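Side-chain contacts in xyloglucan-specific endo-beta-1,4-glucanase BoGH9A (Bacteroides ovatus, PDB 6DHT), which cleaves internal beta-1,4-glucosidic linkages in the backbone of xyloglucan, releasing xyloglucan oligosaccharides: residues 111-114 / 115-119; 217-220 / 221-225; 188-191 / 192-196. All coordinates share one frame; numbering follows the deposited sequence. Where two conformers were deposited one is given.

Contact 1: 111-114 / 115-119. With EDO (1,2-ethanediol), chain G.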
ATOM      1  N   ALA A 111       3.325  -9.388   1.929  1.00 11.96           N
ATOM      2  CA  ALA A 111       3.178  -7.945   1.821  1.00 10.95           C
ATOM      3  C   ALA A 111       3.219  -7.278   3.193  1.00 12.30           C
ATOM      4  O   ALA A 111       3.828  -6.213   3.373  1.00 12.74           O
ATOM      5  CB  ALA A 111       1.911  -7.612   1.088  1.00 12.21           C
ATOM      6  N   LEU A 112       2.563  -7.889   4.185  1.00 11.65           N
ATOM      7  CA  LEU A 112       2.615  -7.372   5.536  1.00 11.75           C
ATOM      8  C   LEU A 112       3.977  -7.593   6.177  1.00 11.53           C
ATOM      9  O   LEU A 112       4.493  -6.693   6.871  1.00 12.73           O
ATOM     10  CB  LEU A 112       1.506  -8.038   6.357  1.00 11.60           C
ATOM     11  CG  LEU A 112       1.391  -7.575   7.803  1.00 11.95           C
ATOM     12  CD1 LEU A 112       1.201  -6.071   7.935  1.00 12.25           C
ATOM     13  CD2 LEU A 112       0.234  -8.304   8.459  1.00 13.07           C
ATOM     14  N   LYS A 113       4.571  -8.748   5.939  1.00 10.84           N
ATOM     15  CA  LYS A 113       5.860  -9.083   6.522  1.00 12.42           C
ATOM     16  C   LYS A 113       6.971  -8.176   5.980  1.00 13.21           C
ATOM     17  O   LYS A 113       8.011  -8.014   6.629  1.00 13.72           O
ATOM     18  CB  LYS A 113       6.157 -10.557   6.255  1.00 12.55           C
ATOM     19  CG  LYS A 113       7.392 -11.144   6.886  1.00 15.94           C
ATOM     20  CD  LYS A 113       7.427 -11.041   8.396  1.00 19.59           C
ATOM     21  CE  LYS A 113       8.614 -11.845   8.955  1.00 18.52           C
ATOM     22  NZ  LYS A 113       8.478 -13.320   8.807  1.00 20.81           N
ATOM     23  N   SER A 114       6.769  -7.574   4.807  1.00 11.50           N
ATOM     24  CA  SER A 114       7.754  -6.641   4.267  0.58 12.14           C
ATOM     25  C   SER A 114       8.044  -5.509   5.247  1.00 13.64           C
ATOM     26  O   SER A 114       9.186  -5.015   5.317  1.00 13.03           O
ATOM     27  CB  SER A 114       7.266  -6.055   2.940  0.58 12.69           C
ATOM     28  OG  SER A 114       6.233  -5.088   3.111  0.58 13.65           O
ATOM     29  N   PHE A 115       7.030  -5.084   6.000  1.00 11.01           N
ATOM     30  CA  PHE A 115       7.184  -4.009   6.961  1.00 12.77           C
ATOM     31  C   PHE A 115       8.154  -4.400   8.083  1.00 14.67           C
ATOM     32  O   PHE A 115       8.952  -3.569   8.550  1.00 13.48           O
ATOM     33  CB  PHE A 115       5.828  -3.603   7.535  1.00 12.50           C
ATOM     34  CG  PHE A 115       4.960  -2.882   6.540  1.00 10.76           C
ATOM     35  CD1 PHE A 115       4.162  -3.580   5.646  1.00 12.05           C
ATOM     36  CD2 PHE A 115       4.966  -1.485   6.489  1.00 12.43           C
ATOM     37  CE1 PHE A 115       3.401  -2.892   4.695  1.00 11.85           C
ATOM     38  CE2 PHE A 115       4.198  -0.813   5.556  1.00 12.60           C
ATOM     39  CZ  PHE A 115       3.431  -1.523   4.654  1.00 11.39           C
ATOM     40  N   TYR A 116       8.092  -5.663   8.505  1.00 12.99           N
ATOM     41  CA  TYR A 116       9.034  -6.184   9.484  1.00 13.63           C
ATOM     42  C   TYR A 116      10.483  -6.021   8.994  1.00 14.93           C
ATOM     43  O   TYR A 116      11.345  -5.544   9.725  1.00 15.53           O
ATOM     44  CB  TYR A 116       8.702  -7.638   9.851  1.00 15.82           C
ATOM     45  CG  TYR A 116       9.858  -8.332  10.544  1.00 15.96           C
ATOM     46  CD1 TYR A 116      10.104  -8.148  11.900  1.00 18.13           C
ATOM     47  CD2 TYR A 116      10.705  -9.164   9.832  1.00 16.79           C
ATOM     48  CE1 TYR A 116      11.178  -8.770  12.515  1.00 16.83           C
ATOM     49  CE2 TYR A 116      11.772  -9.794  10.447  1.00 19.82           C
ATOM     50  CZ  TYR A 116      11.994  -9.597  11.791  1.00 19.57           C
ATOM     51  OH  TYR A 116      13.059 -10.211  12.425  1.00 24.49           O
ATOM     52  N   TYR A 117      10.738  -6.363   7.727  1.00 14.30           N
ATOM     53  CA  TYR A 117      12.067  -6.198   7.173  1.00 13.68           C
ATOM     54  C   TYR A 117      12.505  -4.720   7.135  1.00 13.85           C
ATOM     55  O   TYR A 117      13.702  -4.417   7.201  1.00 14.49           O
ATOM     56  CB  TYR A 117      12.145  -6.813   5.782  1.00 14.22           C
ATOM     57  CG  TYR A 117      12.098  -8.318   5.792  1.00 15.24           C
ATOM     58  CD1 TYR A 117      13.198  -9.064   6.218  1.00 15.99           C
ATOM     59  CD2 TYR A 117      10.977  -9.004   5.343  1.00 15.14           C
ATOM     60  CE1 TYR A 117      13.177 -10.435   6.197  1.00 15.90           C
ATOM     61  CE2 TYR A 117      10.944 -10.374   5.346  1.00 14.54           C
ATOM     62  CZ  TYR A 117      12.058 -11.084   5.772  1.00 15.93           C
ATOM     63  OH  TYR A 117      12.003 -12.466   5.740  1.00 17.93           O
ATOM     64  N   GLN A 118      11.557  -3.796   7.028  1.00 13.67           N
ATOM     65  CA  GLN A 118      11.872  -2.372   7.018  1.00 12.64           C
ATOM     66  C   GLN A 118      12.138  -1.761   8.410  1.00 13.46           C
ATOM     67  O   GLN A 118      12.409  -0.551   8.535  1.00 13.98           O
ATOM     68  CB  GLN A 118      10.750  -1.572   6.358  1.00 12.60           C
ATOM     69  CG  GLN A 118      10.495  -1.855   4.880  1.00 12.32           C
ATOM     70  CD  GLN A 118      11.598  -1.355   3.973  1.00 13.34           C
ATOM     71  OE1 GLN A 118      12.445  -2.130   3.527  1.00 14.54           O
ATOM     72  NE2 GLN A 118      11.561  -0.069   3.649  1.00 13.01           N
ATOM     73  N   ARG A 119      12.018  -2.558   9.468  1.00 14.86           N
ATOM     74  CA  ARG A 119      12.102  -1.995  10.813  1.00 14.22           C
ATOM     75  C   ARG A 119      13.502  -1.528  11.135  1.00 16.23           C
ATOM     76  O   ARG A 119      14.478  -2.199  10.817  1.00 17.36           O
ATOM     77  CB  ARG A 119      11.743  -3.039  11.863  1.00 13.28           C
ATOM     78  CG  ARG A 119      10.250  -3.367  11.959  1.00 14.13           C
ATOM     79  CD  ARG A 119      10.007  -4.237  13.157  1.00 16.39           C
ATOM     80  NE  ARG A 119       8.659  -4.810  13.166  1.00 15.25           N
ATOM     81  CZ  ARG A 119       8.226  -5.637  14.110  1.00 18.27           C
ATOM     82  NH1 ARG A 119       9.033  -5.948  15.118  1.00 17.62           N
ATOM     83  NH2 ARG A 119       6.992  -6.139  14.053  1.00 17.42           N
TER
HETATM   84  C1  EDO G 606       5.968 -15.357   6.576  1.00 33.41           C
HETATM   85  O1  EDO G 606       7.380 -15.084   6.527  1.00 36.01           O
HETATM   86  C2  EDO G 606       5.205 -14.230   5.884  1.00 31.35           C
HETATM   87  O2  EDO G 606       5.551 -14.147   4.486  1.00 21.12           O
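The ammonium nitrogen NZ of Lys113, carried past the ring of Tyr116, is gripped by four oxygens: the carbonyls of Tyr128, Ile202 and Asn203, and O1 of a 1,2-ethanediol at 3.1 Å, probably from the crystallisation liquor. The lysine illustrates how a long chain can spend its methylenes on aromatic neighbours before its charged end meets oxygens. Kinked at chi2 (58°), it runs side by side with Tyr116, its CE 3.5 Å from Tyr116 CD2, while nearer the backbone its CG lies 3.9 Å from Tyr117 CE2. The two tyrosines meet as well, Tyr116 CD2 standing 4.3 Å above the centre of the Tyr117 ring, and Tyr116 CD1 lies over one face of the Arg119 guanidinium. Phe115 serves another side of the helix. Its N-H bonds to Leu112 O at 3.1 Å, and the same oxygen meets the ring edge, 3.4 Å from Phe115 CD1. Helix 105-117 is thereby packed on several sides: Phe115 rests on Ile551 and Asn554 of helix 551-567, Leu112 on Leu214 and Met218 of helix 213-226, and Tyr116 on Tyr128 and Ala129 of the short helix 126-129.

Contact 2: 217-220 / 221-225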
ATOM      1  N   GLU A 217       2.534  -4.835  13.968  1.00 13.79           N
ATOM      2  CA  GLU A 217       3.405  -4.193  13.005  1.00 13.52           C
ATOM      3  C   GLU A 217       3.158  -2.686  12.938  1.00 13.87           C
ATOM      4  O   GLU A 217       4.110  -1.899  12.976  1.00 14.34           O
ATOM      5  CB  GLU A 217       3.276  -4.822  11.613  1.00 12.75           C
ATOM      6  CG  GLU A 217       4.392  -4.375  10.650  1.00 13.05           C
ATOM      7  CD  GLU A 217       5.774  -4.773  11.161  1.00 14.37           C
ATOM      8  OE1 GLU A 217       5.970  -5.975  11.465  1.00 15.40           O
ATOM      9  OE2 GLU A 217       6.648  -3.876  11.310  1.00 15.36           O
ATOM     10  N   MET A 218       1.889  -2.286  12.869  1.00 12.05           N
ATOM     11  CA  MET A 218       1.584  -0.881  12.844  1.00 12.77           C
ATOM     12  C   MET A 218       2.169  -0.210  14.066  1.00 13.39           C
ATOM     13  O   MET A 218       2.702   0.886  13.963  1.00 14.16           O
ATOM     14  CB  MET A 218       0.074  -0.609  12.772  1.00 13.15           C
ATOM     15  CG  MET A 218      -0.691  -1.295  11.634  1.00 12.44           C
ATOM     16  SD  MET A 218      -0.131  -0.899   9.969  1.00 13.18           S
ATOM     17  CE  MET A 218       0.899  -2.314   9.620  1.00 12.51           C
ATOM     18  N   GLN A 219       2.031  -0.851  15.228  1.00 13.33           N
ATOM     19  CA  GLN A 219       2.466  -0.208  16.466  1.00 14.73           C
ATOM     20  C   GLN A 219       3.954   0.071  16.460  1.00 15.38           C
ATOM     21  O   GLN A 219       4.405   1.049  17.067  1.00 15.38           O
ATOM     22  CB  GLN A 219       2.094  -1.070  17.674  1.00 14.81           C
ATOM     23  CG  GLN A 219       1.505  -0.266  18.848  1.00 17.73           C
ATOM     24  CD  GLN A 219       2.522   0.569  19.638  1.00 17.68           C
ATOM     25  OE1 GLN A 219       3.622   0.111  19.977  1.00 19.60           O
ATOM     26  NE2 GLN A 219       2.150   1.808  19.924  1.00 20.53           N
ATOM     27  N   PHE A 220       4.719  -0.761  15.757  1.00 14.46           N
ATOM     28  CA  PHE A 220       6.159  -0.545  15.703  1.00 14.28           C
ATOM     29  C   PHE A 220       6.468   0.833  15.136  1.00 15.11           C
ATOM     30  O   PHE A 220       7.430   1.494  15.550  1.00 17.01           O
ATOM     31  CB  PHE A 220       6.878  -1.595  14.879  1.00 15.27           C
ATOM     32  CG  PHE A 220       8.351  -1.577  15.112  1.00 17.08           C
ATOM     33  CD1 PHE A 220       8.893  -2.253  16.193  1.00 17.55           C
ATOM     34  CD2 PHE A 220       9.184  -0.817  14.313  1.00 18.18           C
ATOM     35  CE1 PHE A 220      10.266  -2.218  16.435  1.00 18.65           C
ATOM     36  CE2 PHE A 220      10.565  -0.782  14.561  1.00 17.00           C
ATOM     37  CZ  PHE A 220      11.089  -1.471  15.639  1.00 19.36           C
ATOM     38  N   ASN A 221       5.672   1.268  14.163  1.00 13.98           N
ATOM     39  CA  ASN A 221       5.817   2.593  13.603  1.00 13.65           C
ATOM     40  C   ASN A 221       5.036   3.647  14.408  1.00 13.65           C
ATOM     41  O   ASN A 221       5.525   4.745  14.577  1.00 14.48           O
ATOM     42  CB  ASN A 221       5.436   2.637  12.121  1.00 15.34           C
ATOM     43  CG  ASN A 221       5.954   3.890  11.433  1.00 14.04           C
ATOM     44  OD1 ASN A 221       7.126   3.946  11.073  1.00 13.46           O
ATOM     45  ND2 ASN A 221       5.113   4.904  11.266  1.00 14.16           N
ATOM     46  N   LEU A 222       3.822   3.345  14.871  1.00 13.93           N
ATOM     47  CA  LEU A 222       3.080   4.290  15.715  1.00 14.04           C
ATOM     48  C   LEU A 222       3.894   4.747  16.926  1.00 15.18           C
ATOM     49  O   LEU A 222       3.850   5.928  17.306  1.00 16.06           O
ATOM     50  CB  LEU A 222       1.773   3.674  16.194  1.00 14.08           C
ATOM     51  CG  LEU A 222       0.723   3.464  15.081  1.00 13.84           C
ATOM     52  CD1 LEU A 222      -0.386   2.465  15.506  1.00 14.98           C
ATOM     53  CD2 LEU A 222       0.136   4.802  14.588  1.00 13.62           C
ATOM     54  N   ASP A 223       4.624   3.817  17.524  1.00 15.00           N
ATOM     55  CA  ASP A 223       5.419   4.150  18.709  1.00 19.07           C
ATOM     56  C   ASP A 223       6.485   5.175  18.342  1.00 17.16           C
ATOM     57  O   ASP A 223       6.715   6.142  19.081  1.00 20.41           O
ATOM     58  CB  ASP A 223       6.060   2.891  19.276  1.00 16.65           C
ATOM     59  CG  ASP A 223       6.499   3.050  20.709  1.00 28.48           C
ATOM     60  OD1 ASP A 223       5.892   3.873  21.427  1.00 28.62           O
ATOM     61  OD2 ASP A 223       7.427   2.321  21.106  1.00 25.75           O
ATOM     62  N   TRP A 224       7.137   4.987  17.199  1.00 17.14           N
ATOM     63  CA  TRP A 224       8.054   6.012  16.709  1.00 16.39           C
ATOM     64  C   TRP A 224       7.330   7.345  16.451  1.00 18.68           C
ATOM     65  O   TRP A 224       7.825   8.415  16.822  1.00 17.10           O
ATOM     66  CB  TRP A 224       8.782   5.562  15.429  1.00 16.85           C
ATOM     67  CG  TRP A 224       9.405   6.727  14.768  1.00 17.35           C
ATOM     68  CD1 TRP A 224      10.412   7.490  15.271  1.00 16.43           C
ATOM     69  CD2 TRP A 224       9.016   7.347  13.537  1.00 15.22           C
ATOM     70  NE1 TRP A 224      10.697   8.517  14.420  1.00 17.79           N
ATOM     71  CE2 TRP A 224       9.842   8.466  13.351  1.00 18.23           C
ATOM     72  CE3 TRP A 224       8.059   7.055  12.561  1.00 16.85           C
ATOM     73  CZ2 TRP A 224       9.737   9.280  12.236  1.00 15.67           C
ATOM     74  CZ3 TRP A 224       7.970   7.866  11.456  1.00 13.98           C
ATOM     75  CH2 TRP A 224       8.786   8.957  11.301  1.00 15.20           C
ATOM     76  N   MET A 225       6.162   7.301  15.800  1.00 16.19           N
ATOM     77  CA  MET A 225       5.442   8.526  15.454  1.00 14.83           C
ATOM     78  C   MET A 225       5.189   9.408  16.684  1.00 17.98           C
ATOM     79  O   MET A 225       5.305  10.624  16.592  1.00 16.69           O
ATOM     80  CB  MET A 225       4.114   8.195  14.756  1.00 14.82           C
ATOM     81  CG  MET A 225       4.282   7.597  13.395  1.00 14.40           C
ATOM     82  SD  MET A 225       2.708   7.295  12.563  1.00 15.79           S
ATOM     83  CE  MET A 225       2.338   8.923  11.940  1.00 18.02           C
TER
HETATM   84  O   HOH W   1       3.443   3.094  22.246  1.00 26.88           O
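The carboxamide of Gln219 and the carboxylate of Asp223, one helical turn apart, cross with their planes turned 44° against each other. Among the other flat groups, Asn221 ND2 lies at the edge of the Trp224 indole, in its plane, while the amide's OD1 receives the backbone N-H of Trp166; the Trp224 and Phe220 rings make cation-pi contacts with Lys174 and Arg119 respectively. Gln219 OE1 comes within 3.8 Å of Asp223 CB, and the polar ends are joined through a water instead of directly. Gln219 NE2 donates to it at 3.0 Å, and the water donates onward to Asp223 OD1 at 2.7 Å; the second carboxylate oxygen, OD2, forms a salt bridge with Lys164. To reach this position the glutamine takes a chi1 of -136°, well away from a staggered value, and then bends at CG, which folds its amide back over the following turn.

Beneath the side chains, Met218 O takes two N-H groups, from Leu222 at 2.9 Å and, weakly, from Asn221, and Asp223 N bonds to Gln219 O at 2.8 Å. The leucine also leans back along its own bond, its CG 3.4 Å from Met218 O and its CD1 4.1 Å from Met218 CB. Met218 presses on Met186 of helix 176-192, and Leu222 on Met275 of helix 265-281. Helix 213-226, packed against both, belongs to the (alpha/alpha)6 barrel of glycoside hydrolase family 9.

Contact 3: 188-191 / 192-196. With EDO (1,2-ethanediol), chain P.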
ATOM      1  N   SER A 188      -7.658   0.786   7.748  1.00 12.25           N
ATOM      2  CA  SER A 188      -9.005   0.869   7.168  1.00 12.48           C
ATOM      3  C   SER A 188      -9.453  -0.549   6.788  1.00 12.48           C
ATOM      4  O   SER A 188     -10.575  -0.975   7.108  1.00 13.34           O
ATOM      5  CB  SER A 188      -9.034   1.771   5.925  1.00 13.09           C
ATOM      6  OG  SER A 188      -8.668   3.106   6.242  1.00 14.04           O
ATOM      7  N   ILE A 189      -8.593  -1.314   6.128  1.00 11.34           N
ATOM      8  CA  ILE A 189      -8.976  -2.661   5.708  1.00 11.69           C
ATOM      9  C   ILE A 189      -9.063  -3.603   6.928  1.00 12.87           C
ATOM     10  O   ILE A 189      -9.957  -4.465   7.013  1.00 12.22           O
ATOM     11  CB  ILE A 189      -8.019  -3.182   4.574  1.00 12.46           C
ATOM     12  CG1 ILE A 189      -8.464  -2.650   3.190  1.00 14.26           C
ATOM     13  CG2 ILE A 189      -7.963  -4.692   4.495  1.00 13.22           C
ATOM     14  CD1 ILE A 189      -8.449  -1.210   3.019  1.00 19.07           C
ATOM     15  N   TYR A 190      -8.159  -3.418   7.882  1.00 12.42           N
ATOM     16  CA  TYR A 190      -8.224  -4.173   9.135  1.00 12.05           C
ATOM     17  C   TYR A 190      -9.623  -4.146   9.774  1.00 12.66           C
ATOM     18  O   TYR A 190     -10.157  -5.180  10.201  1.00 14.13           O
ATOM     19  CB  TYR A 190      -7.182  -3.616  10.121  1.00 12.85           C
ATOM     20  CG  TYR A 190      -7.324  -4.241  11.485  1.00 13.35           C
ATOM     21  CD1 TYR A 190      -6.748  -5.478  11.762  1.00 14.02           C
ATOM     22  CD2 TYR A 190      -8.042  -3.590  12.487  1.00 14.57           C
ATOM     23  CE1 TYR A 190      -6.940  -6.086  13.008  1.00 14.46           C
ATOM     24  CE2 TYR A 190      -8.214  -4.165  13.694  1.00 13.26           C
ATOM     25  CZ  TYR A 190      -7.644  -5.395  13.963  1.00 13.34           C
ATOM     26  OH  TYR A 190      -7.874  -5.944  15.226  1.00 18.50           O
ATOM     27  N   GLN A 191     -10.219  -2.961   9.823  1.00 11.29           N
ATOM     28  CA  GLN A 191     -11.516  -2.770  10.478  1.00 13.55           C
ATOM     29  C   GLN A 191     -12.636  -3.521   9.790  1.00 14.65           C
ATOM     30  O   GLN A 191     -13.666  -3.814  10.416  1.00 17.02           O
ATOM     31  CB  GLN A 191     -11.837  -1.284  10.555  1.00 13.25           C
ATOM     32  CG  GLN A 191     -11.032  -0.537  11.616  1.00 13.65           C
ATOM     33  CD  GLN A 191     -11.209   0.961  11.539  1.00 14.61           C
ATOM     34  OE1 GLN A 191     -12.058   1.532  12.217  1.00 20.66           O
ATOM     35  NE2 GLN A 191     -10.379   1.624  10.765  1.00 14.64           N
ATOM     36  N   LEU A 192     -12.467  -3.865   8.519  1.00 12.71           N
ATOM     37  CA  LEU A 192     -13.474  -4.626   7.757  1.00 13.33           C
ATOM     38  C   LEU A 192     -13.360  -6.120   7.953  1.00 12.86           C
ATOM     39  O   LEU A 192     -14.325  -6.838   7.673  1.00 15.40           O
ATOM     40  CB  LEU A 192     -13.304  -4.353   6.267  1.00 16.20           C
ATOM     41  CG  LEU A 192     -13.475  -2.926   5.758  1.00 20.80           C
ATOM     42  CD1 LEU A 192     -12.967  -2.807   4.327  1.00 21.25           C
ATOM     43  CD2 LEU A 192     -14.898  -2.479   5.885  1.00 29.21           C
ATOM     44  N   PHE A 193     -12.195  -6.613   8.370  1.00 12.22           N
ATOM     45  CA  PHE A 193     -11.896  -8.038   8.391  1.00 12.62           C
ATOM     46  C   PHE A 193     -11.214  -8.473   9.679  1.00 14.04           C
ATOM     47  O   PHE A 193     -10.142  -9.041   9.694  1.00 14.55           O
ATOM     48  CB  PHE A 193     -11.011  -8.403   7.174  1.00 13.87           C
ATOM     49  CG  PHE A 193     -11.651  -8.074   5.840  1.00 13.14           C
ATOM     50  CD1 PHE A 193     -12.693  -8.832   5.360  1.00 16.50           C
ATOM     51  CD2 PHE A 193     -11.228  -6.997   5.093  1.00 14.90           C
ATOM     52  CE1 PHE A 193     -13.317  -8.512   4.170  1.00 15.83           C
ATOM     53  CE2 PHE A 193     -11.851  -6.671   3.901  1.00 14.08           C
ATOM     54  CZ  PHE A 193     -12.869  -7.441   3.421  1.00 15.29           C
ATOM     55  N   LEU A 194     -11.872  -8.218  10.795  1.00 13.04           N
ATOM     56  CA  LEU A 194     -11.253  -8.481  12.079  1.00 14.05           C
ATOM     57  C   LEU A 194     -10.864  -9.931  12.288  1.00 12.94           C
ATOM     58  O   LEU A 194      -9.795 -10.217  12.805  1.00 15.32           O
ATOM     59  CB  LEU A 194     -12.190  -8.015  13.225  1.00 16.62           C
ATOM     60  CG  LEU A 194     -12.429  -6.492  13.313  1.00 16.19           C
ATOM     61  CD1 LEU A 194     -13.415  -6.142  14.442  1.00 22.21           C
ATOM     62  CD2 LEU A 194     -11.170  -5.738  13.521  1.00 18.62           C
ATOM     63  N   ASP A 195     -11.765 -10.863  11.942  1.00 14.01           N
ATOM     64  CA  ASP A 195     -11.485 -12.289  12.123  1.00 16.63           C
ATOM     65  C   ASP A 195     -10.285 -12.720  11.285  1.00 14.44           C
ATOM     66  O   ASP A 195      -9.421 -13.450  11.748  1.00 16.36           O
ATOM     67  CB  ASP A 195     -12.708 -13.167  11.766  1.00 16.24           C
ATOM     68  CG  ASP A 195     -13.791 -13.146  12.815  1.00 20.36           C
ATOM     69  OD1 ASP A 195     -13.563 -12.647  13.941  1.00 17.56           O
ATOM     70  OD2 ASP A 195     -14.884 -13.651  12.472  1.00 20.17           O
ATOM     71  N   TYR A 196     -10.234 -12.246  10.046  1.00 15.08           N
ATOM     72  CA  TYR A 196      -9.133 -12.584   9.142  1.00 14.72           C
ATOM     73  C   TYR A 196      -7.793 -12.208   9.754  1.00 12.94           C
ATOM     74  O   TYR A 196      -6.862 -13.006   9.819  1.00 14.77           O
ATOM     75  CB  TYR A 196      -9.306 -11.858   7.803  1.00 15.64           C
ATOM     76  CG  TYR A 196      -8.256 -12.194   6.757  1.00 15.55           C
ATOM     77  CD1 TYR A 196      -8.415 -13.294   5.929  1.00 14.10           C
ATOM     78  CD2 TYR A 196      -7.105 -11.438   6.614  1.00 14.60           C
ATOM     79  CE1 TYR A 196      -7.461 -13.632   4.957  1.00 13.87           C
ATOM     80  CE2 TYR A 196      -6.144 -11.757   5.645  1.00 14.78           C
ATOM     81  CZ  TYR A 196      -6.314 -12.856   4.851  1.00 14.57           C
ATOM     82  OH  TYR A 196      -5.342 -13.128   3.899  1.00 14.85           O
TER
HETATM   83  C1  EDO P 615     -16.510  -7.113   5.448  1.00 31.07           C
HETATM   84  O1  EDO P 615     -16.999  -6.523   6.666  1.00 48.25           O
HETATM   85  C2  EDO P 615     -16.741  -8.629   5.409  1.00 36.19           C
HETATM   86  O2  EDO P 615     -17.795  -8.954   4.497  1.00 45.23           O
HETATM   87  O   HOH W   2      -8.744  -8.782  14.883  1.00 21.28           O
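Leu194 sets its methyl CD2 against the ring of Tyr190, 3.4 Å from Tyr190 CE2 and close to CZ and OH as well, the two side chains crossing at about a right angle. With CG anti to its backbone nitrogen (chi1 173°), the Tyr190 ring stands out from the helix side, where Leu194 CD2 meets it. A water closes the pair, 3.0 Å from Tyr190 OH and donating to Leu194 O at 2.7 Å. Leu192 instead turns back toward Ser188 and Ile189. Its CB lies 3.4 Å from Ile189 O, the oxygen that also takes its N-H at 3.0 Å, and its side chain continues onto Tyr453 and Leu456 of helix 439-458. Leu192 O accepts a hydrogen bond from O1 of a 1,2-ethanediol, probably from the crystallisation liquor.

Between the two leucines, Phe193 occupies the N-cap of helix 194-199 and donates its N-H to Tyr190 O at 3.1 Å. The ring lies beside Ile189, CD2 to CG2 4.0 Å, and rests on Ser563, Ala566 and Leu567 of helix 551-567. Shortened to an alanine here, the side chain would probably leave a gap between Ile189 and that helix, Ile189 CG2 losing its ring neighbour. Chemically, then, the join is made of apolar contacts, i-to-i+3 backbone bonds with one weak i-to-i+4 bond, and one bridging water, with no salt bridge across it.

How the contacts relate
Along the chain the order is contact 1, contact 3, contact 2, all within the family 9 catalytic region. Contacts 1 and 2, with centres 12 Å apart, touch directly: the salt bridge from Arg119 NH2 to Glu217 OE1, 2.8 Å long, ties the loop just after helix 105-117 to helix 213-226. Arg119 also pairs with Glu206, a calcium ligand, so this junction borders a metal site. Contact 3 lies farther off, its centre about 19 Å from that of contact 1 and 18 Å from that of contact 2. Contacts 2 and 3 do not touch, but their helices do: Met218 packs on Met186, and Tyr190 on Leu214. The three contacts thus sit among neighbouring helices of one (alpha/alpha)6 barrel.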